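Local coordinates for ATP-dependent zinc metalloprotease FtsH (Thermotoga maritima, PDB 4M8A), which probably degrades membrane and cytoplasmic proteins as a processive ATP-dependent zinc metalloprotease, and is represented here by its periplasmic domain alone, at residues 9-17 and 57-66; 27-35 and 45-53. All coordinates share one frame; numbering follows the deposited sequence.

Interaction 1. Residues 9-17 and 57-66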
ATOM      1  N   TYR B   9      11.853   4.932  18.480  1.00 15.16           N
ATOM      2  CA  TYR B   9      11.548   4.403  17.161  1.00 16.01           C
ATOM      3  C   TYR B   9      10.304   3.508  17.202  1.00 13.28           C
ATOM      4  O   TYR B   9       9.431   3.603  16.337  1.00 15.61           O
ATOM      5  CB  TYR B   9      12.762   3.687  16.537  1.00 15.16           C
ATOM      6  CG  TYR B   9      12.482   3.275  15.113  1.00 14.41           C
ATOM      7  CD1 TYR B   9      12.428   4.220  14.092  1.00 16.76           C
ATOM      8  CD2 TYR B   9      12.224   1.955  14.793  1.00 17.33           C
ATOM      9  CE1 TYR B   9      12.146   3.852  12.798  1.00 18.72           C
ATOM     10  CE2 TYR B   9      11.937   1.579  13.481  1.00 18.09           C
ATOM     11  CZ  TYR B   9      11.898   2.535  12.495  1.00 19.95           C
ATOM     12  OH  TYR B   9      11.596   2.196  11.193  1.00 22.91           O
ATOM     13  N   THR B  10      10.197   2.656  18.218  1.00 15.84           N
ATOM     14  CA  THR B  10       9.029   1.786  18.326  1.00 17.77           C
ATOM     15  C   THR B  10       7.732   2.587  18.421  1.00 19.02           C
ATOM     16  O   THR B  10       6.749   2.275  17.745  1.00 19.70           O
ATOM     17  CB  THR B  10       9.159   0.861  19.535  1.00 16.45           C
ATOM     18  OG1 THR B  10      10.363   0.111  19.391  1.00 17.64           O
ATOM     19  CG2 THR B  10       7.994  -0.114  19.609  1.00 20.32           C
ATOM     20  N   SER B  11       7.741   3.629  19.247  1.00 16.73           N
ATOM     21  CA  SER B  11       6.555   4.458  19.420  1.00 19.36           C
ATOM     22  C   SER B  11       6.225   5.223  18.137  1.00 17.99           C
ATOM     23  O   SER B  11       5.053   5.427  17.822  1.00 20.88           O
ATOM     24  CB  SER B  11       6.711   5.414  20.603  1.00 21.76           C
ATOM     25  OG  SER B  11       6.646   4.724  21.848  1.00 25.46           O
ATOM     26  N   PHE B  12       7.255   5.614  17.394  1.00 16.71           N
ATOM     27  CA  PHE B  12       7.079   6.264  16.098  1.00 16.20           C
ATOM     28  C   PHE B  12       6.363   5.332  15.130  1.00 17.33           C
ATOM     29  O   PHE B  12       5.385   5.720  14.492  1.00 17.62           O
ATOM     30  CB  PHE B  12       8.440   6.672  15.526  1.00 14.00           C
ATOM     31  CG  PHE B  12       8.418   6.993  14.052  1.00 13.92           C
ATOM     32  CD1 PHE B  12       7.678   8.059  13.562  1.00 14.36           C
ATOM     33  CD2 PHE B  12       9.158   6.228  13.159  1.00 16.54           C
ATOM     34  CE1 PHE B  12       7.661   8.348  12.200  1.00 14.97           C
ATOM     35  CE2 PHE B  12       9.155   6.513  11.803  1.00 17.25           C
ATOM     36  CZ  PHE B  12       8.409   7.578  11.318  1.00 15.35           C
ATOM     37  N   VAL B  13       6.854   4.099  15.016  1.00 15.90           N
ATOM     38  CA  VAL B  13       6.207   3.113  14.155  1.00 17.71           C
ATOM     39  C   VAL B  13       4.757   2.895  14.586  1.00 18.63           C
ATOM     40  O   VAL B  13       3.863   2.826  13.734  1.00 21.71           O
ATOM     41  CB  VAL B  13       7.004   1.788  14.103  1.00 18.10           C
ATOM     42  CG1 VAL B  13       6.240   0.734  13.356  1.00 18.75           C
ATOM     43  CG2 VAL B  13       8.367   2.026  13.460  1.00 21.20           C
ATOM     44  N   GLN B  14       4.541   2.828  15.907  0.54 18.65           N
ATOM     45  CA  GLN B  14       3.209   2.723  16.535  0.54 18.97           C
ATOM     46  C   GLN B  14       2.252   3.829  16.076  0.54 18.06           C
ATOM     47  O   GLN B  14       1.057   3.598  15.857  0.54 19.64           O
ATOM     48  CB  GLN B  14       3.328   2.771  18.074  0.54 21.03           C
ATOM     49  CG  GLN B  14       3.503   1.419  18.776  0.54 20.57           C
ATOM     50  CD  GLN B  14       3.886   1.510  20.263  0.54 21.41           C
ATOM     51  OE1 GLN B  14       3.978   2.591  20.847  0.54 23.20           O
ATOM     52  NE2 GLN B  14       4.115   0.351  20.872  0.54 21.61           N
ATOM     53  N   MET B  15       2.791   5.034  15.944  1.00 19.13           N
ATOM     54  CA  MET B  15       2.028   6.203  15.503  1.00 19.48           C
ATOM     55  C   MET B  15       1.710   6.165  14.017  1.00 20.90           C
ATOM     56  O   MET B  15       0.609   6.528  13.593  1.00 22.08           O
ATOM     57  CB  MET B  15       2.777   7.487  15.845  1.00 19.15           C
ATOM     58  CG  MET B  15       2.734   7.788  17.308  1.00 25.92           C
ATOM     59  SD  MET B  15       3.748   9.203  17.711  1.00 31.17           S
ATOM     60  CE  MET B  15       3.094  10.416  16.586  1.00 31.21           C
ATOM     61  N   VAL B  16       2.678   5.725  13.229  1.00 19.20           N
ATOM     62  CA  VAL B  16       2.463   5.567  11.802  1.00 21.17           C
ATOM     63  C   VAL B  16       1.362   4.534  11.530  1.00 21.55           C
ATOM     64  O   VAL B  16       0.471   4.763  10.697  1.00 23.51           O
ATOM     65  CB  VAL B  16       3.779   5.192  11.090  1.00 22.38           C
ATOM     66  CG1 VAL B  16       3.524   4.851   9.626  1.00 22.84           C
ATOM     67  CG2 VAL B  16       4.778   6.337  11.210  1.00 21.26           C
ATOM     68  N   GLU B  17       1.400   3.421  12.262  1.00 24.35           N
ATOM     69  CA  GLU B  17       0.499   2.293  12.020  1.00 23.58           C
ATOM     70  C   GLU B  17      -0.906   2.496  12.562  1.00 29.95           C
ATOM     71  O   GLU B  17      -1.824   1.767  12.175  1.00 31.26           O
ATOM     72  CB  GLU B  17       1.075   1.006  12.618  1.00 24.40           C
ATOM     73  CG  GLU B  17       2.386   0.576  12.013  1.00 25.34           C
ATOM     74  CD  GLU B  17       2.913  -0.720  12.608  1.00 28.65           C
ATOM     75  OE1 GLU B  17       2.489  -1.103  13.726  1.00 30.95           O
ATOM     76  OE2 GLU B  17       3.758  -1.363  11.953  1.00 32.22           O
ATOM     77  N   LEU B  57      10.234   1.550   4.817  1.00 19.42           N
ATOM     78  CA  LEU B  57       9.615   2.530   5.708  1.00 17.54           C
ATOM     79  C   LEU B  57       9.179   3.754   4.921  1.00 15.62           C
ATOM     80  O   LEU B  57       8.069   4.257   5.082  1.00 14.35           O
ATOM     81  CB  LEU B  57      10.582   2.960   6.806  1.00 16.89           C
ATOM     82  CG  LEU B  57      10.133   4.165   7.650  1.00 16.64           C
ATOM     83  CD1 LEU B  57       8.921   3.837   8.537  1.00 16.92           C
ATOM     84  CD2 LEU B  57      11.291   4.706   8.495  1.00 17.58           C
ATOM     85  N   ILE B  58      10.065   4.228   4.059  1.00 13.22           N
ATOM     86  CA  ILE B  58       9.785   5.443   3.300  1.00 12.87           C
ATOM     87  C   ILE B  58       8.594   5.280   2.366  1.00 15.18           C
ATOM     88  O   ILE B  58       7.715   6.134   2.325  1.00 15.02           O
ATOM     89  CB  ILE B  58      11.051   5.936   2.556  1.00 12.35           C
ATOM     90  CG1 ILE B  58      12.086   6.364   3.606  1.00 14.86           C
ATOM     91  CG2 ILE B  58      10.718   7.092   1.627  1.00 15.27           C
ATOM     92  CD1 ILE B  58      13.514   6.532   3.094  1.00 18.24           C
ATOM     93  N   GLU B  59       8.533   4.191   1.622  1.00 18.63           N
ATOM     94  CA  GLU B  59       7.409   4.078   0.710  1.00 20.67           C
ATOM     95  C   GLU B  59       6.113   3.819   1.477  1.00 24.66           C
ATOM     96  O   GLU B  59       5.046   4.242   1.038  1.00 24.08           O
ATOM     97  CB  GLU B  59       7.676   3.067  -0.411  1.00 24.41           C
ATOM     98  CG  GLU B  59       8.890   3.411  -1.292  1.00 24.87           C
ATOM     99  CD  GLU B  59       8.782   4.748  -2.038  1.00 31.22           C
ATOM    100  OE1 GLU B  59       7.662   5.162  -2.420  1.00 32.91           O
ATOM    101  OE2 GLU B  59       9.838   5.375  -2.275  1.00 26.75           O
ATOM    102  N   LYS B  60       6.215   3.179   2.644  1.00 22.92           N
ATOM    103  CA  LYS B  60       5.066   3.032   3.546  1.00 24.03           C
ATOM    104  C   LYS B  60       4.511   4.383   4.013  1.00 19.81           C
ATOM    105  O   LYS B  60       3.297   4.616   3.979  1.00 21.70           O
ATOM    106  CB  LYS B  60       5.443   2.190   4.767  1.00 27.38           C
ATOM    107  CG  LYS B  60       4.357   2.084   5.842  1.00 36.43           C
ATOM    108  CD  LYS B  60       4.855   1.245   7.021  1.00 41.33           C
ATOM    109  CE  LYS B  60       3.946   1.359   8.237  1.00 47.56           C
ATOM    110  NZ  LYS B  60       4.400   0.471   9.354  1.00 49.41           N
ATOM    111  N   LEU B  61       5.391   5.266   4.481  1.00 15.72           N
ATOM    112  CA  LEU B  61       4.982   6.615   4.825  1.00 13.16           C
ATOM    113  C   LEU B  61       4.323   7.301   3.634  1.00 11.64           C
ATOM    114  O   LEU B  61       3.243   7.882   3.767  1.00 12.75           O
ATOM    115  CB  LEU B  61       6.198   7.427   5.269  1.00 11.62           C
ATOM    116  CG  LEU B  61       6.898   6.976   6.558  1.00 11.82           C
ATOM    117  CD1 LEU B  61       8.163   7.793   6.751  1.00 12.17           C
ATOM    118  CD2 LEU B  61       5.983   7.085   7.767  1.00 14.55           C
ATOM    119  N   VAL B  62       4.961   7.235   2.467  1.00 13.33           N
ATOM    120  CA  VAL B  62       4.407   7.905   1.289  1.00 15.68           C
ATOM    121  C   VAL B  62       3.031   7.351   0.900  1.00 17.47           C
ATOM    122  O   VAL B  62       2.101   8.106   0.568  1.00 17.53           O
ATOM    123  CB  VAL B  62       5.388   7.840   0.083  1.00 14.23           C
ATOM    124  CG1 VAL B  62       4.724   8.365  -1.198  1.00 14.40           C
ATOM    125  CG2 VAL B  62       6.652   8.621   0.393  1.00 14.60           C
ATOM    126  N   SER B  63       2.889   6.032   0.957  1.00 17.31           N
ATOM    127  CA  SER B  63       1.643   5.381   0.564  1.00 20.49           C
ATOM    128  C   SER B  63       0.495   5.782   1.496  1.00 19.28           C
ATOM    129  O   SER B  63      -0.659   5.772   1.089  1.00 21.60           O
ATOM    130  CB  SER B  63       1.826   3.861   0.563  1.00 28.26           C
ATOM    131  OG  SER B  63       1.865   3.349   1.886  1.00 36.33           O
ATOM    132  N   LYS B  64       0.824   6.164   2.733  1.00 19.97           N
ATOM    133  CA  LYS B  64      -0.174   6.624   3.698  1.00 19.58           C
ATOM    134  C   LYS B  64      -0.515   8.089   3.508  1.00 16.34           C
ATOM    135  O   LYS B  64      -1.428   8.613   4.148  1.00 20.00           O
ATOM    136  CB  LYS B  64       0.317   6.391   5.128  1.00 20.30           C
ATOM    137  CG  LYS B  64       0.415   4.919   5.487  1.00 28.82           C
ATOM    138  CD  LYS B  64       0.864   4.757   6.915  1.00 31.94           C
ATOM    139  CE  LYS B  64      -0.051   5.546   7.834  1.00 38.54           C
ATOM    140  NZ  LYS B  64      -1.445   5.017   7.829  1.00 39.21           N
ATOM    141  N   GLY B  65       0.211   8.748   2.616  1.00 15.29           N
ATOM    142  CA  GLY B  65      -0.007  10.157   2.357  1.00 17.69           C
ATOM    143  C   GLY B  65       0.701  11.052   3.350  1.00 15.50           C
ATOM    144  O   GLY B  65       0.488  12.263   3.343  1.00 16.43           O
ATOM    145  N   ILE B  66       1.558  10.460   4.190  1.00 12.38           N
ATOM    146  CA  ILE B  66       2.368  11.234   5.135  1.00 12.52           C
ATOM    147  C   ILE B  66       3.403  12.004   4.331  1.00 12.35           C
ATOM    148  O   ILE B  66       3.985  11.472   3.387  1.00 10.84           O
ATOM    149  CB  ILE B  66       3.032  10.324   6.189  1.00 11.09           C
ATOM    150  CG1 ILE B  66       1.946   9.682   7.068  1.00 12.26           C
ATOM    151  CG2 ILE B  66       4.066  11.104   7.027  1.00 12.25           C
ATOM    152  CD1 ILE B  66       2.428   8.521   7.898  1.00 13.18           C
TER
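V16 meets K60, L61 and K64 where the two helices of this small alpha/beta domain lie side by side on one face of its four-stranded sheet. The axes of 9-17 and 57-63 come no closer than 11.6 Å and run at 34° to each other, so side chains bridge the gap. V16 is central. With its CG1 anti to the backbone N (chi1 173°), CG1 reaches the CE of K60 and the CD of K64, while CG2 lies 3.7 Å from L61 CD2. L61 comes in across V16 at about a right angle. Deeper in, F12 puts its ring near L57 and L61. V16 CG2, from the same helix as F12, sits off-centre over one face of that ring. Below this layer F12 packs on V26, L34 and V36 of the sheet, and L61 packs on V68.

K60 is extended, and its NZ meets E17 OE2 at 3.2 Å in a salt bridge whose hydrogen bond is weak. T10 OG1 bonds to I66 O and V68 N of the second subunit. E59 OE2 bonds to Y9 OH of the third subunit. Within this chain, L57 CD2 lies at the edge of the Y9 ring, 3.7 Å from Y9 OH. K60 O is shared by two donors on the same face of its plane, S63 OG at 2.8 Å and K64 N. The helix then closes in a Schellman motif: G65, with positive phi, donates to V62 O, and I66 N donates to L61 O. K64 bends at chi3 and chi4, which lays its CE 3.0 Å from V16 O, but the NZ is poorly angled for a hydrogen bond to that oxygen.

Interaction 2. Residues 27-35 and 45-53; sequences VIRDDGVLR and EVDAPWAVN
L34 and V46 form the hydrogen-bonded pair in the middle of three bridged pairs near the open end of an antiparallel beta hairpin. L34 N donates to V46 O and V46 N to L34 O, both at 2.8 Å and both nearly straight. The first donor is tilted 16° from the carbonyl plane, whereas the second lies in it. A third bond runs from A48 N to G32 O, with the donor almost in line with the G32 carbonyl (168°), and carries the pairing past the strand end.

The face with L34 and V46 is apolar and buried. L34 CG stands anti to its carbonyl carbon (chi1 -47°), and CD1 comes 4.0 Å from A51 CB. F12 of helix 9-17 packs on both L34 and V46. Beside them, V52 CG1 fits between I28 CG2, at 3.7 Å, and the CA of G32. G32 lies close against P49, with CA atoms 3.9 Å apart.

The other face is more polar and partly open to solvent. V33 CG1 touches E45 CG at 3.5 Å, but E45 is exposed. R29 holds D31 by two nitrogens, NE on OD1 and NH2 on OD2. D31 OD1 also takes V33 N in an Asx turn, from the opposite face of its plane. D47 OD1 has its salt bridge with R72 of the second subunit. Backbone bonds and apolar packing thus hold the hairpin, while the R29-D31 pair probably steadies the turn and D47 ties this region to the second subunit.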
ATOM      1  N   VAL B  27      10.236  14.487   8.741  1.00  8.60           N
ATOM      2  CA  VAL B  27      11.401  15.113   8.130  1.00  8.70           C
ATOM      3  C   VAL B  27      12.590  14.206   8.439  1.00  8.87           C
ATOM      4  O   VAL B  27      12.902  13.942   9.606  1.00  9.91           O
ATOM      5  CB  VAL B  27      11.656  16.554   8.660  1.00 10.45           C
ATOM      6  CG1 VAL B  27      12.954  17.139   8.082  1.00 11.03           C
ATOM      7  CG2 VAL B  27      10.466  17.455   8.353  1.00 12.49           C
ATOM      8  N   ILE B  28      13.221  13.705   7.388  1.00  8.77           N
ATOM      9  CA  ILE B  28      14.350  12.792   7.515  1.00  8.49           C
ATOM     10  C   ILE B  28      15.628  13.624   7.386  1.00  9.85           C
ATOM     11  O   ILE B  28      16.049  14.014   6.286  1.00 11.25           O
ATOM     12  CB  ILE B  28      14.293  11.673   6.463  1.00  9.90           C
ATOM     13  CG1 ILE B  28      12.959  10.913   6.554  1.00 11.16           C
ATOM     14  CG2 ILE B  28      15.458  10.698   6.649  1.00 13.52           C
ATOM     15  CD1 ILE B  28      12.817   9.786   5.501  1.00 13.59           C
ATOM     16  N   ARG B  29      16.215  13.942   8.527  1.00  9.69           N
ATOM     17  CA  ARG B  29      17.387  14.800   8.547  1.00 10.78           C
ATOM     18  C   ARG B  29      18.634  14.018   8.184  1.00 11.37           C
ATOM     19  O   ARG B  29      18.759  12.824   8.499  1.00 12.73           O
ATOM     20  CB  ARG B  29      17.566  15.383   9.944  1.00 13.27           C
ATOM     21  CG  ARG B  29      16.451  16.330  10.385  1.00 12.79           C
ATOM     22  CD  ARG B  29      16.563  16.695  11.866  1.00 14.51           C
ATOM     23  NE  ARG B  29      17.917  17.115  12.212  1.00 15.26           N
ATOM     24  CZ  ARG B  29      18.347  18.368  12.154  1.00 19.74           C
ATOM     25  NH1 ARG B  29      17.514  19.333  11.782  1.00 18.99           N
ATOM     26  NH2 ARG B  29      19.597  18.650  12.487  1.00 19.34           N
ATOM     27  N   ASP B  30      19.590  14.695   7.564  1.00 13.71           N
ATOM     28  CA  ASP B  30      20.825  14.011   7.217  1.00 16.22           C
ATOM     29  C   ASP B  30      21.645  13.572   8.437  1.00 18.13           C
ATOM     30  O   ASP B  30      22.529  12.728   8.301  1.00 22.28           O
ATOM     31  CB  ASP B  30      21.655  14.795   6.197  1.00 25.62           C
ATOM     32  CG  ASP B  30      22.410  15.949   6.803  1.00 29.05           C
ATOM     33  OD1 ASP B  30      22.051  16.418   7.898  1.00 33.99           O
ATOM     34  OD2 ASP B  30      23.383  16.405   6.161  1.00 40.83           O
ATOM     35  N   ASP B  31      21.341  14.114   9.625  1.00 15.62           N
ATOM     36  CA  ASP B  31      22.018  13.656  10.844  1.00 18.40           C
ATOM     37  C   ASP B  31      21.378  12.424  11.498  1.00 16.87           C
ATOM     38  O   ASP B  31      21.749  12.032  12.605  1.00 17.77           O
ATOM     39  CB  ASP B  31      22.227  14.791  11.864  1.00 15.70           C
ATOM     40  CG  ASP B  31      20.936  15.311  12.472  1.00 17.72           C
ATOM     41  OD1 ASP B  31      19.846  14.793  12.153  1.00 16.14           O
ATOM     42  OD2 ASP B  31      21.030  16.249  13.304  1.00 21.01           O
ATOM     43  N   GLY B  32      20.419  11.808  10.819  1.00 15.17           N
ATOM     44  CA  GLY B  32      19.833  10.579  11.335  1.00 14.24           C
ATOM     45  C   GLY B  32      18.721  10.776  12.353  1.00 13.76           C
ATOM     46  O   GLY B  32      18.259   9.823  12.971  1.00 15.41           O
ATOM     47  N   VAL B  33      18.309  12.019  12.556  1.00 13.59           N
ATOM     48  CA  VAL B  33      17.162  12.302  13.400  1.00 13.63           C
ATOM     49  C   VAL B  33      15.944  12.492  12.519  1.00 11.41           C
ATOM     50  O   VAL B  33      16.019  13.136  11.476  1.00 14.06           O
ATOM     51  CB  VAL B  33      17.407  13.573  14.226  1.00 13.43           C
ATOM     52  CG1 VAL B  33      16.137  14.007  14.967  1.00 17.43           C
ATOM     53  CG2 VAL B  33      18.570  13.363  15.182  1.00 14.87           C
ATOM     54  N   LEU B  34      14.825  11.898  12.922  1.00 11.85           N
ATOM     55  CA  LEU B  34      13.566  12.151  12.255  1.00 11.05           C
ATOM     56  C   LEU B  34      12.784  13.135  13.083  1.00 11.53           C
ATOM     57  O   LEU B  34      12.646  12.965  14.287  1.00 14.93           O
ATOM     58  CB  LEU B  34      12.730  10.870  12.151  1.00 12.92           C
ATOM     59  CG  LEU B  34      13.404   9.591  11.667  1.00 17.47           C
ATOM     60  CD1 LEU B  34      12.408   8.454  11.676  1.00 15.56           C
ATOM     61  CD2 LEU B  34      14.008   9.771  10.286  1.00 17.69           C
ATOM     62  N   ARG B  35      12.276  14.185  12.456  0.55  9.92           N
ATOM     63  CA  ARG B  35      11.348  15.059  13.146  0.55  8.95           C
ATOM     64  C   ARG B  35       9.959  14.707  12.666  0.55  9.71           C
ATOM     65  O   ARG B  35       9.676  14.710  11.461  0.55 10.22           O
ATOM     66  CB  ARG B  35      11.666  16.522  12.878  0.55 13.62           C
ATOM     67  CG  ARG B  35      12.876  17.025  13.626  0.55 16.21           C
ATOM     68  CD  ARG B  35      12.883  18.529  13.618  0.55 16.58           C
ATOM     69  NE  ARG B  35      13.863  19.051  12.681  0.55 26.62           N
ATOM     70  CZ  ARG B  35      13.570  19.561  11.493  0.55 25.28           C
ATOM     71  NH1 ARG B  35      12.308  19.630  11.071  0.55 23.30           N
ATOM     72  NH2 ARG B  35      14.550  20.014  10.733  0.55  8.07           N
ATOM     73  N   GLU B  45      11.044  14.174  18.225  1.00 12.97           N
ATOM     74  CA  GLU B  45      12.356  13.872  17.692  1.00 14.80           C
ATOM     75  C   GLU B  45      12.663  12.391  17.901  1.00 14.14           C
ATOM     76  O   GLU B  45      12.602  11.883  19.026  1.00 16.40           O
ATOM     77  CB  GLU B  45      13.400  14.764  18.383  1.00 22.70           C
ATOM     78  CG  GLU B  45      14.834  14.373  18.162  1.00 34.66           C
ATOM     79  CD  GLU B  45      15.809  15.351  18.803  1.00 42.03           C
ATOM     80  OE1 GLU B  45      15.480  16.557  18.907  1.00 43.58           O
ATOM     81  OE2 GLU B  45      16.902  14.905  19.208  1.00 44.60           O
ATOM     82  N   VAL B  46      12.982  11.705  16.809  1.00 12.83           N
ATOM     83  CA  VAL B  46      13.287  10.286  16.853  1.00 12.67           C
ATOM     84  C   VAL B  46      14.724  10.085  16.370  1.00 12.95           C
ATOM     85  O   VAL B  46      15.051  10.358  15.206  1.00 14.90           O
ATOM     86  CB  VAL B  46      12.341   9.464  15.942  1.00 13.04           C
ATOM     87  CG1 VAL B  46      12.649   7.965  16.077  1.00 15.22           C
ATOM     88  CG2 VAL B  46      10.885   9.751  16.266  1.00 14.67           C
ATOM     89  N   ASP B  47      15.583   9.595  17.257  1.00 12.46           N
ATOM     90  CA  ASP B  47      16.973   9.335  16.897  1.00 12.83           C
ATOM     91  C   ASP B  47      17.035   7.958  16.256  1.00 13.38           C
ATOM     92  O   ASP B  47      16.955   6.943  16.950  1.00 14.69           O
ATOM     93  CB  ASP B  47      17.857   9.406  18.146  1.00 13.43           C
ATOM     94  CG  ASP B  47      19.349   9.343  17.828  1.00 14.92           C
ATOM     95  OD1 ASP B  47      19.739   8.804  16.762  1.00 16.35           O
ATOM     96  OD2 ASP B  47      20.142   9.833  18.657  1.00 16.76           O
ATOM     97  N   ALA B  48      17.141   7.918  14.930  1.00 11.95           N
ATOM     98  CA  ALA B  48      17.022   6.652  14.198  1.00 12.49           C
ATOM     99  C   ALA B  48      17.814   6.689  12.895  1.00 12.02           C
ATOM    100  O   ALA B  48      17.222   6.761  11.817  1.00 14.51           O
ATOM    101  CB  ALA B  48      15.550   6.334  13.902  1.00 14.54           C
ATOM    102  N   PRO B  49      19.156   6.621  12.988  1.00 13.86           N
ATOM    103  CA  PRO B  49      19.985   6.712  11.778  1.00 14.19           C
ATOM    104  C   PRO B  49      19.718   5.595  10.762  1.00 16.17           C
ATOM    105  O   PRO B  49      20.007   5.784   9.580  1.00 16.14           O
ATOM    106  CB  PRO B  49      21.417   6.603  12.315  1.00 16.69           C
ATOM    107  CG  PRO B  49      21.327   7.027  13.752  1.00 17.38           C
ATOM    108  CD  PRO B  49      19.962   6.626  14.222  1.00 13.71           C
ATOM    109  N   TRP B  50      19.169   4.469  11.213  1.00 14.10           N
ATOM    110  CA  TRP B  50      18.865   3.340  10.332  1.00 15.17           C
ATOM    111  C   TRP B  50      17.696   3.623   9.396  1.00 15.90           C
ATOM    112  O   TRP B  50      17.552   2.974   8.372  1.00 18.10           O
ATOM    113  CB  TRP B  50      18.547   2.088  11.149  1.00 15.71           C
ATOM    114  CG  TRP B  50      17.503   2.315  12.206  1.00 14.67           C
ATOM    115  CD1 TRP B  50      16.153   2.177  12.072  1.00 14.77           C
ATOM    116  CD2 TRP B  50      17.734   2.710  13.564  1.00 16.05           C
ATOM    117  NE1 TRP B  50      15.525   2.466  13.262  1.00 16.04           N
ATOM    118  CE2 TRP B  50      16.474   2.797  14.196  1.00 16.20           C
ATOM    119  CE3 TRP B  50      18.882   3.018  14.304  1.00 14.99           C
ATOM    120  CZ2 TRP B  50      16.329   3.169  15.537  1.00 16.62           C
ATOM    121  CZ3 TRP B  50      18.739   3.381  15.643  1.00 15.15           C
ATOM    122  CH2 TRP B  50      17.473   3.451  16.243  1.00 15.48           C
ATOM    123  N   ALA B  51      16.858   4.586   9.760  1.00 15.17           N
ATOM    124  CA  ALA B  51      15.630   4.823   9.028  1.00 14.24           C
ATOM    125  C   ALA B  51      15.858   5.554   7.712  1.00 13.89           C
ATOM    126  O   ALA B  51      15.043   5.455   6.809  1.00 17.94           O
ATOM    127  CB  ALA B  51      14.668   5.610   9.899  1.00 18.21           C
ATOM    128  N   VAL B  52      16.961   6.285   7.605  1.00 17.29           N
ATOM    129  CA  VAL B  52      17.108   7.264   6.535  1.00 19.78           C
ATOM    130  C   VAL B  52      17.280   6.645   5.165  1.00 20.68           C
ATOM    131  O   VAL B  52      17.115   7.325   4.151  1.00 24.78           O
ATOM    132  CB  VAL B  52      18.278   8.222   6.805  1.00 22.79           C
ATOM    133  CG1 VAL B  52      18.184   8.769   8.235  1.00 25.42           C
ATOM    134  CG2 VAL B  52      19.610   7.516   6.554  1.00 21.24           C
ATOM    135  N   ASN B  53      17.623   5.363   5.128  1.00 24.43           N
ATOM    136  CA  ASN B  53      17.752   4.656   3.860  1.00 28.87           C
ATOM    137  C   ASN B  53      16.886   3.409   3.809  1.00 24.60           C
ATOM    138  O   ASN B  53      17.108   2.527   2.977  1.00 25.10           O
ATOM    139  CB  ASN B  53      19.213   4.280   3.610  1.00 35.93           C
ATOM    140  CG  ASN B  53      19.848   3.585   4.803  1.00 39.37           C
ATOM    141  OD1 ASN B  53      19.167   2.931   5.595  1.00 41.03           O
ATOM    142  ND2 ASN B  53      21.159   3.734   4.943  1.00 40.03           N
TER

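Interactions 1 and 2 have their centres about 13 Å apart, on opposite sides of the chain's centre. Along the chain, interaction 2 is nested inside the loop closed by interaction 1: helix 9-17 comes first, then strands 23-29, 33-38 and 43-47, then helix 55-63. The two contacts share one core. F12 meets L34, Y9 packs on A48 and meets W50 edge-to-face, and L57 lies against A51. Helix 9-17 thereby connects the helix pair to the sheet and to the segment after strand 43-47. Both contacts touch the second subunit, so parts of each also lie at that interface of the six-chain assembly.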